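Local coordinates for protein lovastatin nonaketide synthase, polyketide synthase component (Aspergillus terreus, PDB 7CPX) that builds the nonaketide backbone of the cholesterol-lowering drug lovastatin from malonyl-CoA as an iterative, homodimeric, multidomain polyketide synthase working with the partner protein lovC, at residues Cys268-Arg280 with Ala291-Leu305. The protein carries 2 engineered substitutions. Numbering follows the deposited sequence.
Sequences CVIRETGVNQDGR and AQEALIKATYAQAGL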
ATOM      1  N   CYS A 268      25.585   2.046 -49.969  1.00 85.15           N
ATOM      2  CA  CYS A 268      25.628   3.447 -50.373  1.00 85.15           C
ATOM      3  C   CYS A 268      26.960   4.032 -49.930  1.00 85.15           C
ATOM      4  O   CYS A 268      27.789   3.344 -49.337  1.00 85.15           O
ATOM      5  CB  CYS A 268      24.459   4.246 -49.791  1.00 85.15           C
ATOM      6  SG  CYS A 268      24.471   4.394 -47.996  1.00 85.15           S
ATOM      7  N   VAL A 269      27.151   5.314 -50.217  1.00 84.70           N
ATOM      8  CA  VAL A 269      28.378   6.026 -49.890  1.00 84.70           C
ATOM      9  C   VAL A 269      28.007   7.231 -49.042  1.00 84.70           C
ATOM     10  O   VAL A 269      27.378   8.175 -49.529  1.00 84.70           O
ATOM     11  CB  VAL A 269      29.137   6.457 -51.152  1.00 84.70           C
ATOM     12  CG1 VAL A 269      30.084   7.599 -50.836  1.00 84.70           C
ATOM     13  CG2 VAL A 269      29.900   5.287 -51.739  1.00 84.70           C
ATOM     14  N   ILE A 270      28.410   7.211 -47.774  1.00 80.72           N
ATOM     15  CA  ILE A 270      28.310   8.379 -46.906  1.00 80.72           C
ATOM     16  C   ILE A 270      29.497   9.274 -47.252  1.00 80.72           C
ATOM     17  O   ILE A 270      30.617   9.058 -46.782  1.00 80.72           O
ATOM     18  CB  ILE A 270      28.295   7.994 -45.427  1.00 80.72           C
ATOM     19  CG1 ILE A 270      27.141   7.029 -45.150  1.00 80.72           C
ATOM     20  CG2 ILE A 270      28.160   9.232 -44.561  1.00 80.72           C
ATOM     21  CD1 ILE A 270      27.081   6.542 -43.726  1.00 80.72           C
ATOM     22  N   ARG A 271      29.252  10.269 -48.105  1.00 85.52           N
ATOM     23  CA  ARG A 271      30.321  11.156 -48.543  1.00 85.52           C
ATOM     24  C   ARG A 271      30.807  12.038 -47.402  1.00 85.52           C
ATOM     25  O   ARG A 271      32.015  12.255 -47.248  1.00 85.52           O
ATOM     26  CB  ARG A 271      29.828  12.008 -49.711  1.00 85.52           C
ATOM     27  CG  ARG A 271      30.818  13.040 -50.204  1.00 85.52           C
ATOM     28  CD  ARG A 271      30.374  13.604 -51.541  1.00 85.52           C
ATOM     29  NE  ARG A 271      31.314  14.582 -52.073  1.00 85.52           N
ATOM     30  CZ  ARG A 271      31.340  14.985 -53.336  1.00 85.52           C
ATOM     31  NH1 ARG A 271      30.509  14.487 -54.237  1.00 85.52           N
ATOM     32  NH2 ARG A 271      32.225  15.906 -53.706  1.00 85.52           N
ATOM     33  N   GLU A 272      29.886  12.553 -46.595  1.00 84.03           N
ATOM     34  CA  GLU A 272      30.244  13.428 -45.490  1.00 84.03           C
ATOM     35  C   GLU A 272      29.119  13.406 -44.469  1.00 84.03           C
ATOM     36  O   GLU A 272      27.949  13.236 -44.819  1.00 84.03           O
ATOM     37  CB  GLU A 272      30.502  14.858 -45.973  1.00 84.03           C
ATOM     38  CG  GLU A 272      31.011  15.804 -44.901  1.00 84.03           C
ATOM     39  CD  GLU A 272      32.381  15.420 -44.384  1.00 84.03           C
ATOM     40  OE1 GLU A 272      33.027  14.544 -44.998  1.00 84.03           O
ATOM     41  OE2 GLU A 272      32.814  15.990 -43.361  1.00 84.03           O
ATOM     42  N   THR A 273      29.489  13.582 -43.203  1.00 79.53           N
ATOM     43  CA  THR A 273      28.526  13.582 -42.104  1.00 79.53           C
ATOM     44  C   THR A 273      28.967  14.641 -41.100  1.00 79.53           C
ATOM     45  O   THR A 273      29.806  14.376 -40.235  1.00 79.53           O
ATOM     46  CB  THR A 273      28.425  12.211 -41.450  1.00 79.53           C
ATOM     47  OG1 THR A 273      28.197  11.216 -42.455  1.00 79.53           O
ATOM     48  CG2 THR A 273      27.279  12.184 -40.453  1.00 79.53           C
ATOM     49  N   GLY A 274      28.399  15.835 -41.218  1.00 78.08           N
ATOM     50  CA  GLY A 274      28.673  16.896 -40.276  1.00 78.08           C
ATOM     51  C   GLY A 274      27.706  16.875 -39.108  1.00 78.08           C
ATOM     52  O   GLY A 274      26.575  16.407 -39.220  1.00 78.08           O
ATOM     53  N   VAL A 275      28.173  17.381 -37.972  1.00 74.47           N
ATOM     54  CA  VAL A 275      27.368  17.487 -36.764  1.00 74.47           C
ATOM     55  C   VAL A 275      27.548  18.886 -36.203  1.00 74.47           C
ATOM     56  O   VAL A 275      28.683  19.346 -36.023  1.00 74.47           O
ATOM     57  CB  VAL A 275      27.758  16.430 -35.719  1.00 74.47           C
ATOM     58  CG1 VAL A 275      26.903  16.577 -34.478  1.00 74.47           C
ATOM     59  CG2 VAL A 275      27.608  15.043 -36.302  1.00 74.47           C
ATOM     60  N   ASN A 276      26.437  19.561 -35.930  1.00 76.16           N
ATOM     61  CA  ASN A 276      26.446  20.879 -35.317  1.00 76.16           C
ATOM     62  C   ASN A 276      25.336  20.929 -34.275  1.00 76.16           C
ATOM     63  O   ASN A 276      24.567  19.978 -34.106  1.00 76.16           O
ATOM     64  CB  ASN A 276      26.296  21.981 -36.375  1.00 76.16           C
ATOM     65  CG  ASN A 276      24.915  22.610 -36.390  1.00 76.16           C
ATOM     66  OD1 ASN A 276      23.899  21.918 -36.364  1.00 76.16           O
ATOM     67  ND2 ASN A 276      24.876  23.934 -36.450  1.00 76.16           N
ATOM     68  N   GLN A 277      25.255  22.052 -33.571  1.00 77.47           N
ATOM     69  CA  GLN A 277      24.348  22.207 -32.448  1.00 77.47           C
ATOM     70  C   GLN A 277      23.606  23.529 -32.562  1.00 77.47           C
ATOM     71  O   GLN A 277      24.098  24.486 -33.164  1.00 77.47           O
ATOM     72  CB  GLN A 277      25.127  22.130 -31.132  1.00 77.47           C
ATOM     73  CG  GLN A 277      24.376  22.577 -29.903  1.00 77.47           C
ATOM     74  CD  GLN A 277      23.197  21.701 -29.570  1.00 77.47           C
ATOM     75  OE1 GLN A 277      23.247  20.483 -29.726  1.00 77.47           O
ATOM     76  NE2 GLN A 277      22.123  22.317 -29.096  1.00 77.47           N
ATOM     77  N   ASP A 278      22.409  23.569 -31.985  1.00 80.09           N
ATOM     78  CA  ASP A 278      21.635  24.798 -31.934  1.00 80.09           C
ATOM     79  C   ASP A 278      22.116  25.674 -30.787  1.00 80.09           C
ATOM     80  O   ASP A 278      22.393  25.191 -29.686  1.00 80.09           O
ATOM     81  CB  ASP A 278      20.148  24.490 -31.763  1.00 80.09           C
ATOM     82  CG  ASP A 278      19.594  23.656 -32.895  1.00 80.09           C
ATOM     83  OD1 ASP A 278      20.085  23.799 -34.032  1.00 80.09           O
ATOM     84  OD2 ASP A 278      18.666  22.857 -32.653  1.00 80.09           O
ATOM     85  N   GLY A 279      22.208  26.974 -31.050  1.00 82.35           N
ATOM     86  CA  GLY A 279      22.626  27.915 -30.033  1.00 82.35           C
ATOM     87  C   GLY A 279      21.575  28.105 -28.961  1.00 82.35           C
ATOM     88  O   GLY A 279      20.758  27.212 -28.718  1.00 82.35           O
ATOM     89  N   ARG A 280      21.584  29.269 -28.312  1.00 85.66           N
ATOM     90  CA  ARG A 280      20.617  29.571 -27.257  1.00 85.66           C
ATOM     91  C   ARG A 280      19.278  29.929 -27.901  1.00 85.66           C
ATOM     92  O   ARG A 280      18.816  31.073 -27.888  1.00 85.66           O
ATOM     93  CB  ARG A 280      21.130  30.689 -26.362  1.00 85.66           C
ATOM     94  CG  ARG A 280      20.391  30.792 -25.039  1.00 85.66           C
ATOM     95  CD  ARG A 280      20.876  31.965 -24.202  1.00 85.66           C
ATOM     96  NE  ARG A 280      22.317  31.928 -23.973  1.00 85.66           N
ATOM     97  CZ  ARG A 280      23.215  32.603 -24.680  1.00 85.66           C
ATOM     98  NH1 ARG A 280      22.862  33.380 -25.691  1.00 85.66           N
ATOM     99  NH2 ARG A 280      24.502  32.495 -24.363  1.00 85.66           N
ATOM    100  N   ALA A 291      21.170  27.291 -37.313  1.00 80.52           N
ATOM    101  CA  ALA A 291      22.170  26.285 -36.977  1.00 80.52           C
ATOM    102  C   ALA A 291      22.129  25.124 -37.960  1.00 80.52           C
ATOM    103  O   ALA A 291      23.176  24.637 -38.400  1.00 80.52           O
ATOM    104  CB  ALA A 291      21.949  25.787 -35.549  1.00 80.52           C
ATOM    105  N   GLN A 292      20.929  24.668 -38.321  1.00 81.50           N
ATOM    106  CA  GLN A 292      20.814  23.549 -39.251  1.00 81.50           C
ATOM    107  C   GLN A 292      21.254  23.949 -40.655  1.00 81.50           C
ATOM    108  O   GLN A 292      21.869  23.149 -41.371  1.00 81.50           O
ATOM    109  CB  GLN A 292      19.378  23.031 -39.255  1.00 81.50           C
ATOM    110  CG  GLN A 292      18.936  22.488 -37.910  1.00 81.50           C
ATOM    111  CD  GLN A 292      17.438  22.316 -37.812  1.00 81.50           C
ATOM    112  OE1 GLN A 292      16.716  22.489 -38.792  1.00 81.50           O
ATOM    113  NE2 GLN A 292      16.961  21.974 -36.622  1.00 81.50           N
ATOM    114  N   GLU A 293      20.948  25.180 -41.067  1.00 84.43           N
ATOM    115  CA  GLU A 293      21.435  25.669 -42.352  1.00 84.43           C
ATOM    116  C   GLU A 293      22.955  25.697 -42.376  1.00 84.43           C
ATOM    117  O   GLU A 293      23.580  25.281 -43.361  1.00 84.43           O
ATOM    118  CB  GLU A 293      20.870  27.064 -42.623  1.00 84.43           C
ATOM    119  CG  GLU A 293      21.339  27.695 -43.927  1.00 84.43           C
ATOM    120  CD  GLU A 293      21.018  29.174 -44.002  1.00 84.43           C
ATOM    121  OE1 GLU A 293      20.383  29.694 -43.061  1.00 84.43           O
ATOM    122  OE2 GLU A 293      21.400  29.818 -45.001  1.00 84.43           O
ATOM    123  N   ALA A 294      23.568  26.192 -41.300  1.00 81.31           N
ATOM    124  CA  ALA A 294      25.023  26.203 -41.218  1.00 81.31           C
ATOM    125  C   ALA A 294      25.574  24.786 -41.238  1.00 81.31           C
ATOM    126  O   ALA A 294      26.610  24.524 -41.857  1.00 81.31           O
ATOM    127  CB  ALA A 294      25.472  26.936 -39.955  1.00 81.31           C
ATOM    128  N   LEU A 295      24.893  23.859 -40.567  1.00 78.73           N
ATOM    129  CA  LEU A 295      25.318  22.464 -40.580  1.00 78.73           C
ATOM    130  C   LEU A 295      25.318  21.911 -41.995  1.00 78.73           C
ATOM    131  O   LEU A 295      26.282  21.270 -42.425  1.00 78.73           O
ATOM    132  CB  LEU A 295      24.396  21.632 -39.689  1.00 78.73           C
ATOM    133  CG  LEU A 295      24.454  20.115 -39.867  1.00 78.73           C
ATOM    134  CD1 LEU A 295      25.858  19.601 -39.642  1.00 78.73           C
ATOM    135  CD2 LEU A 295      23.483  19.433 -38.921  1.00 78.73           C
ATOM    136  N   ILE A 296      24.234  22.144 -42.733  1.00 81.42           N
ATOM    137  CA  ILE A 296      24.136  21.622 -44.091  1.00 81.42           C
ATOM    138  C   ILE A 296      25.221  22.232 -44.968  1.00 81.42           C
ATOM    139  O   ILE A 296      25.908  21.529 -45.722  1.00 81.42           O
ATOM    140  CB  ILE A 296      22.733  21.883 -44.666  1.00 81.42           C
ATOM    141  CG1 ILE A 296      21.686  21.123 -43.851  1.00 81.42           C
ATOM    142  CG2 ILE A 296      22.675  21.459 -46.120  1.00 81.42           C
ATOM    143  CD1 ILE A 296      20.269  21.553 -44.125  1.00 81.42           C
ATOM    144  N   LYS A 297      25.395  23.552 -44.879  1.00 83.51           N
ATOM    145  CA  LYS A 297      26.396  24.214 -45.706  1.00 83.51           C
ATOM    146  C   LYS A 297      27.796  23.708 -45.385  1.00 83.51           C
ATOM    147  O   LYS A 297      28.587  23.433 -46.294  1.00 83.51           O
ATOM    148  CB  LYS A 297      26.315  25.728 -45.512  1.00 83.51           C
ATOM    149  CG  LYS A 297      25.047  26.349 -46.071  1.00 83.51           C
ATOM    150  CD  LYS A 297      25.029  27.854 -45.869  1.00 83.51           C
ATOM    151  CE  LYS A 297      23.834  28.494 -46.556  1.00 83.51           C
ATOM    152  NZ  LYS A 297      23.821  29.973 -46.394  1.00 83.51           N
ATOM    153  N   ALA A 298      28.120  23.573 -44.097  1.00 83.26           N
ATOM    154  CA  ALA A 298      29.442  23.099 -43.708  1.00 83.26           C
ATOM    155  C   ALA A 298      29.658  21.658 -44.146  1.00 83.26           C
ATOM    156  O   ALA A 298      30.757  21.296 -44.579  1.00 83.26           O
ATOM    157  CB  ALA A 298      29.620  23.229 -42.197  1.00 83.26           C
ATOM    158  N   THR A 299      28.629  20.818 -44.028  1.00 81.73           N
ATOM    159  CA  THR A 299      28.762  19.431 -44.451  1.00 81.73           C
ATOM    160  C   THR A 299      29.016  19.341 -45.948  1.00 81.73           C
ATOM    161  O   THR A 299      29.865  18.563 -46.397  1.00 81.73           O
ATOM    162  CB  THR A 299      27.504  18.648 -44.076  1.00 81.73           C
ATOM    163  OG1 THR A 299      27.194  18.869 -42.694  1.00 81.73           O
ATOM    164  CG2 THR A 299      27.710  17.163 -44.309  1.00 81.73           C
ATOM    165  N   TYR A 300      28.290  20.133 -46.739  1.00 83.85           N
ATOM    166  CA  TYR A 300      28.510  20.117 -48.180  1.00 83.85           C
ATOM    167  C   TYR A 300      29.885  20.665 -48.535  1.00 83.85           C
ATOM    168  O   TYR A 300      30.547  20.153 -49.446  1.00 83.85           O
ATOM    169  CB  TYR A 300      27.410  20.903 -48.890  1.00 83.85           C
ATOM    170  CG  TYR A 300      26.179  20.076 -49.175  1.00 83.85           C
ATOM    171  CD1 TYR A 300      25.201  19.899 -48.211  1.00 83.85           C
ATOM    172  CD2 TYR A 300      26.000  19.465 -50.406  1.00 83.85           C
ATOM    173  CE1 TYR A 300      24.079  19.142 -48.464  1.00 83.85           C
ATOM    174  CE2 TYR A 300      24.880  18.705 -50.668  1.00 83.85           C
ATOM    175  CZ  TYR A 300      23.923  18.548 -49.692  1.00 83.85           C
ATOM    176  OH  TYR A 300      22.801  17.793 -49.941  1.00 83.85           O
ATOM    177  N   ALA A 301      30.335  21.705 -47.831  1.00 85.61           N
ATOM    178  CA  ALA A 301      31.671  22.236 -48.077  1.00 85.61           C
ATOM    179  C   ALA A 301      32.740  21.199 -47.761  1.00 85.61           C
ATOM    180  O   ALA A 301      33.706  21.039 -48.516  1.00 85.61           O
ATOM    181  CB  ALA A 301      31.893  23.503 -47.252  1.00 85.61           C
ATOM    182  N   GLN A 302      32.583  20.484 -46.646  1.00 84.65           N
ATOM    183  CA  GLN A 302      33.537  19.440 -46.291  1.00 84.65           C
ATOM    184  C   GLN A 302      33.540  18.332 -47.333  1.00 84.65           C
ATOM    185  O   GLN A 302      34.593  17.763 -47.647  1.00 84.65           O
ATOM    186  CB  GLN A 302      33.203  18.879 -44.910  1.00 84.65           C
ATOM    187  CG  GLN A 302      33.396  19.876 -43.779  1.00 84.65           C
ATOM    188  CD  GLN A 302      32.715  19.457 -42.487  1.00 84.65           C
ATOM    189  OE1 GLN A 302      32.433  20.294 -41.629  1.00 84.65           O
ATOM    190  NE2 GLN A 302      32.452  18.163 -42.337  1.00 84.65           N
ATOM    191  N   ALA A 303      32.368  18.013 -47.881  1.00 84.87           N
ATOM    192  CA  ALA A 303      32.264  17.013 -48.934  1.00 84.87           C
ATOM    193  C   ALA A 303      32.838  17.496 -50.257  1.00 84.87           C
ATOM    194  O   ALA A 303      32.938  16.697 -51.195  1.00 84.87           O
ATOM    195  CB  ALA A 303      30.803  16.612 -49.133  1.00 84.87           C
ATOM    196  N   GLY A 304      33.211  18.768 -50.359  1.00 86.83           N
ATOM    197  CA  GLY A 304      33.614  19.323 -51.633  1.00 86.83           C
ATOM    198  C   GLY A 304      32.456  19.647 -52.544  1.00 86.83           C
ATOM    199  O   GLY A 304      32.640  19.722 -53.762  1.00 86.83           O
ATOM    200  N   LEU A 305      31.264  19.838 -51.987  1.00 86.94           N
ATOM    201  CA  LEU A 305      30.049  20.076 -52.752  1.00 86.94           C
ATOM    202  C   LEU A 305      29.624  21.528 -52.595  1.00 86.94           C
ATOM    203  O   LEU A 305      29.544  22.039 -51.473  1.00 86.94           O
ATOM    204  CB  LEU A 305      28.929  19.146 -52.285  1.00 86.94           C
ATOM    205  CG  LEU A 305      29.129  17.663 -52.594  1.00 86.94           C
ATOM    206  CD1 LEU A 305      28.052  16.833 -51.926  1.00 86.94           C
ATOM    207  CD2 LEU A 305      29.123  17.429 -54.091  1.00 86.94           C
TER
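Arg271 takes hold of the end of the helix in Ala291-Leu305 side-on: NE and NH2 both donate to the carbonyl oxygen of Ala303, with NH2 to Ala303 O at 2.7 Å and both bonds bent at the hydrogen, near 140°. That oxygen lies at the guanidinium edge, close to its plane, while the CD2 methyl of Leu305 lies over one face, toward the rim, 3.3 Å from Arg271 NH1. CG of Arg271 lies opposite the backbone N (chi1 176°) and the chain runs extended to NE, a shape that carries the guanidinium past the methyl of Ala303 to the helix end. The two bonds, with the salt bridge from NH1 to Glu446, would limit the group's rotation. Gly304, with positive phi, closes the helix in a Schellman motif.

The strand belongs to the mixed sheet of the thiolase-fold ketosynthase, and the helix runs back over the strand, roughly antiparallel (146° between their directions), the axes of the two segments approaching to 7.6 Å. Arg271 and Glu272 form a classic beta bulge opposite Ile444, and both consequently face the helix. Glu272, bent at chi2, rests CG against Thr299 CG2 at 3.6 Å; its OE2 is modelled against NE2 of Gln302, closer than a normal hydrogen bond, so the detail of this contact is doubtful. OE1 of Glu272 forms a salt bridge with Arg196. Gly274 has no side chain where a CB would run into Thr299 OG1, and that hydroxyl, 3.5 Å from Gly274 CA, donates a hydrogen bond to Leu295 O, one turn earlier. Farther along, Leu295 lays CD1 against the Gly274 carbonyl, and its CB meets OD1 of Asn276 at 3.4 Å, an oxygen that accepts a hydrogen bond from ND2 of Asn440. The same ND2 also donates to Asp278 OD1, which lies beside the CB of Ala291.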